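PDB 4MNK: chitinase A, which probably hydrolyses chitin as a family 18 glycoside hydrolase of plant class V, and here holds bound N-acetylglucosamine sugars. Local coordinates for residues Phe162-Phe167 and Val172-Val177; Gly220-Leu225 and Lys318-Gly323. One frame throughout, in Å; residues are numbered along the deposited sequence.

Contact 1. Residues Phe162-Phe167 and Val172-Val177; sequences FHQKLF and VTEYPV
Lys165 and Leu166 pair with Glu174 and Thr173 in a short antiparallel beta hairpin. It follows strand 155-161 of the family 18 TIM barrel and leads into helix 177-183. Lys165 and Glu174 form a non-hydrogen-bonded pair. Leu166 and Thr173 form a hydrogen-bonded one, with Leu166 N 2.9 Å from Thr173 O. A classic beta bulge ends the pairing: Val172 N and Thr173 N both donate to Leu166 O. Phe162, just before the hairpin, touches a bound N-acetylglucosamine.

Glu174 takes a different partner on each carboxylate oxygen. Lys165 NZ makes a salt bridge of 2.8 Å to Glu174 OE1, and the two side chains run side by side. Gln164 NE2 donates to Glu174 OE2 at 3.0 Å, almost straight at 175°. Both nitrogens approach from out of the carboxylate plane. Gln164 NE2 also donates to Tyr175 O at 2.8 Å. The Gln164 chain leaves with CG opposite the backbone N (chi1 -173°) and bends at chi2, which brings its amide over to the other strand. A leucine here would probably leave Tyr175 O and Glu174 OE2 without this donor and let the Glu174 carboxylate turn more freely. Gln164 CG packs on Val177 CG1, and helix 217-227 adds Phe224 and Ala227 around Gln164.

Leu166, Thr173 and Tyr175 pack against Met128 of helix 125-149. Leu166 CD1 meets Thr173 CG2 at 3.9 Å and lies over one face of the Tyr175 ring. Tyr175 OH bonds to Tyr161 N. His163 O sits at the edge of the Tyr175 ring, 3.7 Å from Tyr175 CE1.

Contact 2. Residues Gly220-Leu225 and Lys318-Gly323; sequences GIESFL and KEKRLG
Glu222 and Lys320 meet in a salt bridge, with Lys320 NZ 3.1 Å from Glu222 OE1. The two side chains cross at about a right angle, and the ammonium comes to the oxygen from above the carboxylate plane. One water accepts from Lys320 NZ at 3.0 Å and gives a weak bond to Glu222 OE2, a second link between the charges. Lys320 bends at chi2 and chi3 (-59° and -67°), which turns its end across Leu225. There Lys320 CE lies 3.7 Å from Leu225 CD1. Deeper in, Ile221 and Leu322 reach toward each other tip to tip, and Ile221 CD1 is 4.0 Å from Leu322 CD1. The contact joins helix 217-227, on the outside of the TIM barrel, to the turn that leads from helix 307-319 into strand 324-328. That turn is a Schellman motif. Arg321 takes positive phi (67°), and its N bonds back to Lys318 O. The turn sets Lys320 and Leu322 toward helix 217-227. Behind them, Leu236 of strand 234-247 touches both Ile221 and Leu322, while Tyr316 of helix 307-319 touches Ile221. Gly323 has backbone hydrogen bonds to Leu5 and Leu234.

Overall arrangement
Following the chain from the N terminus, the earlier barrel strands lead to strand 155-161, which runs into 162-167. Contact 1 closes a tight hairpin over the four residues between its segments. The chain then passes through helix 177-183 and strand 186-190 to helix 217-227, where contact 2 opens. Contact 2 closes a far longer loop, of 92 residues. The two contacts are in series and neither nest nor cross. Their centres are about 15 Å apart, yet they touch: Gln164 N lies 2.9 Å from Ser223 OG, a probable hydrogen bond, and the Phe224 ring packs on the backbone of Phe162 and His163. Helix 217-227 thus meets contact 1 and, through contact 2, the turn that follows helix 307-319.

Contact 1. Residues Phe162-Phe167 and Val172-Val177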
loop_
_atom_site.group_PDB
_atom_site.type_symbol
_atom_site.label_atom_id
_atom_site.label_comp_id
_atom_site.label_asym_id
_atom_site.label_seq_id
_atom_site.Cartn_x
_atom_site.Cartn_y
_atom_site.Cartn_z
ATOM N N PHE A 162 8.791 3.565 2.604
ATOM C CA PHE A 162 9.383 2.409 3.282
ATOM C C PHE A 162 10.247 2.807 4.478
ATOM O O PHE A 162 10.426 2.019 5.407
ATOM C CB PHE A 162 10.179 1.535 2.299
ATOM C CG PHE A 162 11.634 1.909 2.170
ATOM C CD1 PHE A 162 12.032 2.977 1.369
ATOM C CD2 PHE A 162 12.611 1.174 2.838
ATOM C CE1 PHE A 162 13.378 3.316 1.246
ATOM C CE2 PHE A 162 13.956 1.508 2.723
ATOM C CZ PHE A 162 14.343 2.578 1.925
ATOM N N HIS A 163 10.757 4.038 4.437
ATOM C CA HIS A 163 11.712 4.550 5.413
ATOM C C HIS A 163 11.121 5.751 6.143
ATOM O O HIS A 163 10.320 6.502 5.580
ATOM C CB HIS A 163 12.989 4.968 4.684
ATOM C CG HIS A 163 14.208 5.008 5.552
ATOM N ND1 HIS A 163 14.466 6.039 6.429
ATOM C CD2 HIS A 163 15.257 4.158 5.649
ATOM C CE1 HIS A 163 15.617 5.814 7.041
ATOM N NE2 HIS A 163 16.117 4.679 6.585
ATOM N N GLN A 164 11.529 5.929 7.396
ATOM C CA GLN A 164 11.060 7.034 8.226
ATOM C C GLN A 164 11.588 8.392 7.748
ATOM O O GLN A 164 10.962 9.424 7.995
ATOM C CB GLN A 164 11.426 6.767 9.694
ATOM C CG GLN A 164 10.851 7.755 10.712
ATOM C CD GLN A 164 11.829 8.859 11.097
ATOM O OE1 GLN A 164 13.045 8.724 10.931
ATOM N NE2 GLN A 164 11.299 9.953 11.626
ATOM N N LYS A 165 12.725 8.379 7.053
ATOM C CA LYS A 165 13.334 9.595 6.519
ATOM C C LYS A 165 12.953 9.802 5.059
ATOM O O LYS A 165 12.994 8.869 4.254
ATOM C CB LYS A 165 14.863 9.540 6.630
ATOM C CG LYS A 165 15.413 9.263 8.022
ATOM C CD LYS A 165 15.404 10.499 8.906
ATOM C CE LYS A 165 16.033 10.197 10.258
ATOM N NZ LYS A 165 16.156 11.415 11.100
ATOM N N LEU A 166 12.580 11.033 4.725
ATOM C CA LEU A 166 12.349 11.423 3.343
ATOM C C LEU A 166 13.459 12.388 2.930
ATOM O O LEU A 166 13.379 13.574 3.237
ATOM C CB LEU A 166 10.976 12.094 3.189
ATOM C CG LEU A 166 9.727 11.272 3.525
ATOM C CD1 LEU A 166 8.503 12.165 3.681
ATOM C CD2 LEU A 166 9.477 10.208 2.463
ATOM N N PHE A 167 14.510 11.907 2.265
ATOM C CA PHE A 167 14.723 10.506 1.902
ATOM C C PHE A 167 16.063 10.053 2.521
ATOM O O PHE A 167 16.873 10.909 2.881
ATOM C CB PHE A 167 14.690 10.375 0.375
ATOM C CG PHE A 167 13.346 10.703 -0.219
ATOM C CD1 PHE A 167 13.025 12.010 -0.578
ATOM C CD2 PHE A 167 12.388 9.708 -0.390
ATOM C CE1 PHE A 167 11.773 12.320 -1.109
ATOM C CE2 PHE A 167 11.133 10.007 -0.920
ATOM C CZ PHE A 167 10.827 11.316 -1.283
ATOM N N VAL A 172 15.302 15.581 3.749
ATOM C CA VAL A 172 14.676 16.904 3.683
ATOM C C VAL A 172 13.605 17.057 4.762
ATOM O O VAL A 172 13.336 18.162 5.238
ATOM C CB VAL A 172 14.113 17.235 2.266
ATOM C CG1 VAL A 172 15.193 17.068 1.212
ATOM C CG2 VAL A 172 12.892 16.383 1.916
ATOM N N THR A 173 12.999 15.928 5.132
ATOM C CA THR A 173 12.047 15.847 6.235
ATOM C C THR A 173 11.942 14.386 6.683
ATOM O O THR A 173 12.642 13.516 6.157
ATOM C CB THR A 173 10.655 16.455 5.867
ATOM O OG1 THR A 173 9.848 16.567 7.047
ATOM C CG2 THR A 173 9.929 15.617 4.813
ATOM N N GLU A 174 11.085 14.125 7.664
ATOM C CA GLU A 174 10.876 12.771 8.162
ATOM C C GLU A 174 9.494 12.661 8.780
ATOM O O GLU A 174 8.908 13.668 9.176
ATOM C CB GLU A 174 11.958 12.388 9.180
ATOM C CG GLU A 174 11.974 13.217 10.455
ATOM C CD GLU A 174 13.216 12.963 11.281
ATOM O OE1 GLU A 174 14.297 13.453 10.890
ATOM O OE2 GLU A 174 13.108 12.274 12.315
ATOM N N TYR A 175 8.974 11.442 8.863
ATOM C CA TYR A 175 7.671 11.223 9.478
ATOM C C TYR A 175 7.751 11.431 10.987
ATOM O O TYR A 175 8.610 10.840 11.650
ATOM C CB TYR A 175 7.150 9.821 9.165
ATOM C CG TYR A 175 6.795 9.602 7.715
ATOM C CD1 TYR A 175 7.679 8.955 6.855
ATOM C CD2 TYR A 175 5.572 10.036 7.201
ATOM C CE1 TYR A 175 7.361 8.746 5.514
ATOM C CE2 TYR A 175 5.240 9.834 5.861
ATOM C CZ TYR A 175 6.139 9.184 5.023
ATOM O OH TYR A 175 5.824 8.967 3.698
ATOM N N PRO A 176 6.865 12.283 11.533
ATOM C CA PRO A 176 6.856 12.507 12.979
ATOM C C PRO A 176 6.137 11.352 13.682
ATOM O O PRO A 176 4.906 11.326 13.734
ATOM C CB PRO A 176 6.097 13.830 13.125
ATOM C CG PRO A 176 5.203 13.898 11.922
ATOM C CD PRO A 176 5.890 13.134 10.822
ATOM N N VAL A 177 6.906 10.402 14.207
ATOM C CA VAL A 177 6.330 9.124 14.644
ATOM C C VAL A 177 5.426 9.212 15.872
ATOM O O VAL A 177 4.435 8.492 15.953
ATOM C CB VAL A 177 7.390 7.994 14.815
ATOM C CG1 VAL A 177 8.123 7.752 13.504
ATOM C CG2 VAL A 177 8.370 8.304 15.940
#

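Contact 2. Residues Gly220-Leu225 and Lys318-Gly323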
loop_
_atom_site.group_PDB
_atom_site.type_symbol
_atom_site.label_atom_id
_atom_site.label_comp_id
_atom_site.label_asym_id
_atom_site.label_seq_id
_atom_site.Cartn_x
_atom_site.Cartn_y
_atom_site.Cartn_z
ATOM N N GLY A 220 14.001 -0.203 6.357
ATOM C CA GLY A 220 12.900 0.745 6.494
ATOM C C GLY A 220 12.135 0.582 7.795
ATOM O O GLY A 220 11.903 1.557 8.511
ATOM N N ILE A 221 11.747 -0.655 8.104
ATOM C CA ILE A 221 11.055 -0.966 9.355
ATOM C C ILE A 221 11.910 -0.574 10.566
ATOM O O ILE A 221 11.412 0.074 11.496
ATOM C CB ILE A 221 10.622 -2.461 9.414
ATOM C CG1 ILE A 221 9.479 -2.741 8.421
ATOM C CG2 ILE A 221 10.233 -2.881 10.837
ATOM C CD1 ILE A 221 8.160 -2.024 8.718
ATOM N N GLU A 222 13.191 -0.945 10.533
ATOM C CA GLU A 222 14.151 -0.565 11.574
ATOM C C GLU A 222 14.132 0.947 11.823
ATOM O O GLU A 222 14.163 1.391 12.973
ATOM C CB GLU A 222 15.575 -1.014 11.205
ATOM C CG GLU A 222 15.825 -2.530 11.243
ATOM C CD GLU A 222 15.989 -3.090 12.648
ATOM O OE1 GLU A 222 15.669 -4.281 12.859
ATOM O OE2 GLU A 222 16.439 -2.347 13.543
ATOM N N SER A 223 14.061 1.731 10.747
ATOM C CA SER A 223 14.106 3.193 10.853
ATOM C C SER A 223 12.903 3.781 11.587
ATOM O O SER A 223 13.050 4.720 12.370
ATOM C CB SER A 223 14.291 3.850 9.478
ATOM O OG SER A 223 13.095 3.857 8.713
ATOM N N PHE A 224 11.718 3.231 11.338
ATOM C CA PHE A 224 10.520 3.664 12.053
ATOM C C PHE A 224 10.588 3.302 13.536
ATOM O O PHE A 224 10.242 4.113 14.396
ATOM C CB PHE A 224 9.258 3.074 11.421
ATOM C CG PHE A 224 8.815 3.785 10.172
ATOM C CD1 PHE A 224 9.068 3.235 8.921
ATOM C CD2 PHE A 224 8.143 5.003 10.247
ATOM C CE1 PHE A 224 8.657 3.891 7.760
ATOM C CE2 PHE A 224 7.730 5.668 9.093
ATOM C CZ PHE A 224 7.987 5.108 7.846
ATOM N N LEU A 225 11.047 2.087 13.824
ATOM C CA LEU A 225 11.168 1.614 15.201
ATOM C C LEU A 225 12.217 2.389 15.994
ATOM O O LEU A 225 11.999 2.711 17.163
ATOM C CB LEU A 225 11.456 0.112 15.229
ATOM C CG LEU A 225 10.309 -0.757 14.700
ATOM C CD1 LEU A 225 10.759 -2.191 14.508
ATOM C CD2 LEU A 225 9.104 -0.692 15.620
ATOM N N LYS A 318 5.869 -10.689 12.280
ATOM C CA LYS A 318 5.514 -11.211 13.595
ATOM C C LYS A 318 6.688 -11.125 14.574
ATOM O O LYS A 318 6.506 -10.689 15.713
ATOM C CB LYS A 318 4.975 -12.643 13.495
ATOM C CG LYS A 318 4.100 -13.037 14.679
ATOM C CD LYS A 318 3.145 -14.175 14.343
ATOM C CE LYS A 318 3.759 -15.529 14.633
ATOM N NZ LYS A 318 2.737 -16.609 14.564
ATOM N N GLU A 319 7.880 -11.518 14.116
ATOM C CA GLU A 319 9.118 -11.440 14.907
ATOM C C GLU A 319 9.424 -10.007 15.340
ATOM O O GLU A 319 9.893 -9.770 16.455
ATOM C CB GLU A 319 10.311 -11.972 14.104
ATOM C CG GLU A 319 10.305 -13.469 13.813
ATOM C CD GLU A 319 11.204 -13.849 12.635
ATOM O OE1 GLU A 319 11.930 -12.975 12.106
ATOM O OE2 GLU A 319 11.184 -15.030 12.230
ATOM N N LYS A 320 9.160 -9.058 14.443
ATOM C CA LYS A 320 9.402 -7.646 14.722
ATOM C C LYS A 320 8.264 -6.987 15.499
ATOM O O LYS A 320 8.315 -5.786 15.778
ATOM C CB LYS A 320 9.691 -6.875 13.428
ATOM C CG LYS A 320 11.032 -7.199 12.779
ATOM C CD LYS A 320 12.230 -6.925 13.697
ATOM C CE LYS A 320 12.415 -5.441 13.972
ATOM N NZ LYS A 320 13.550 -5.186 14.901
ATOM N N ARG A 321 7.249 -7.779 15.846
ATOM C CA ARG A 321 6.117 -7.341 16.681
ATOM C C ARG A 321 5.233 -6.292 16.002
ATOM O O ARG A 321 4.593 -5.466 16.661
ATOM C CB ARG A 321 6.610 -6.854 18.051
ATOM C CG ARG A 321 7.657 -7.774 18.670
ATOM C CD ARG A 321 8.245 -7.205 19.935
ATOM N NE ARG A 321 8.879 -5.907 19.722
ATOM C CZ ARG A 321 9.309 -5.121 20.703
ATOM N NH1 ARG A 321 9.866 -3.951 20.423
ATOM N NH2 ARG A 321 9.181 -5.506 21.966
ATOM N N LEU A 322 5.188 -6.350 14.677
ATOM C CA LEU A 322 4.423 -5.385 13.894
ATOM C C LEU A 322 2.924 -5.628 14.034
ATOM O O LEU A 322 2.498 -6.700 14.466
ATOM C CB LEU A 322 4.856 -5.417 12.423
ATOM C CG LEU A 322 6.351 -5.249 12.117
ATOM C CD1 LEU A 322 6.561 -5.128 10.622
ATOM C CD2 LEU A 322 6.977 -4.059 12.847
ATOM N N GLY A 323 2.129 -4.618 13.684
ATOM C CA GLY A 323 0.676 -4.718 13.756
ATOM C C GLY A 323 0.104 -5.739 12.789
ATOM O O GLY A 323 -0.957 -6.307 13.039
HETATM O O HOH W 1 14.065 -2.219 15.090
#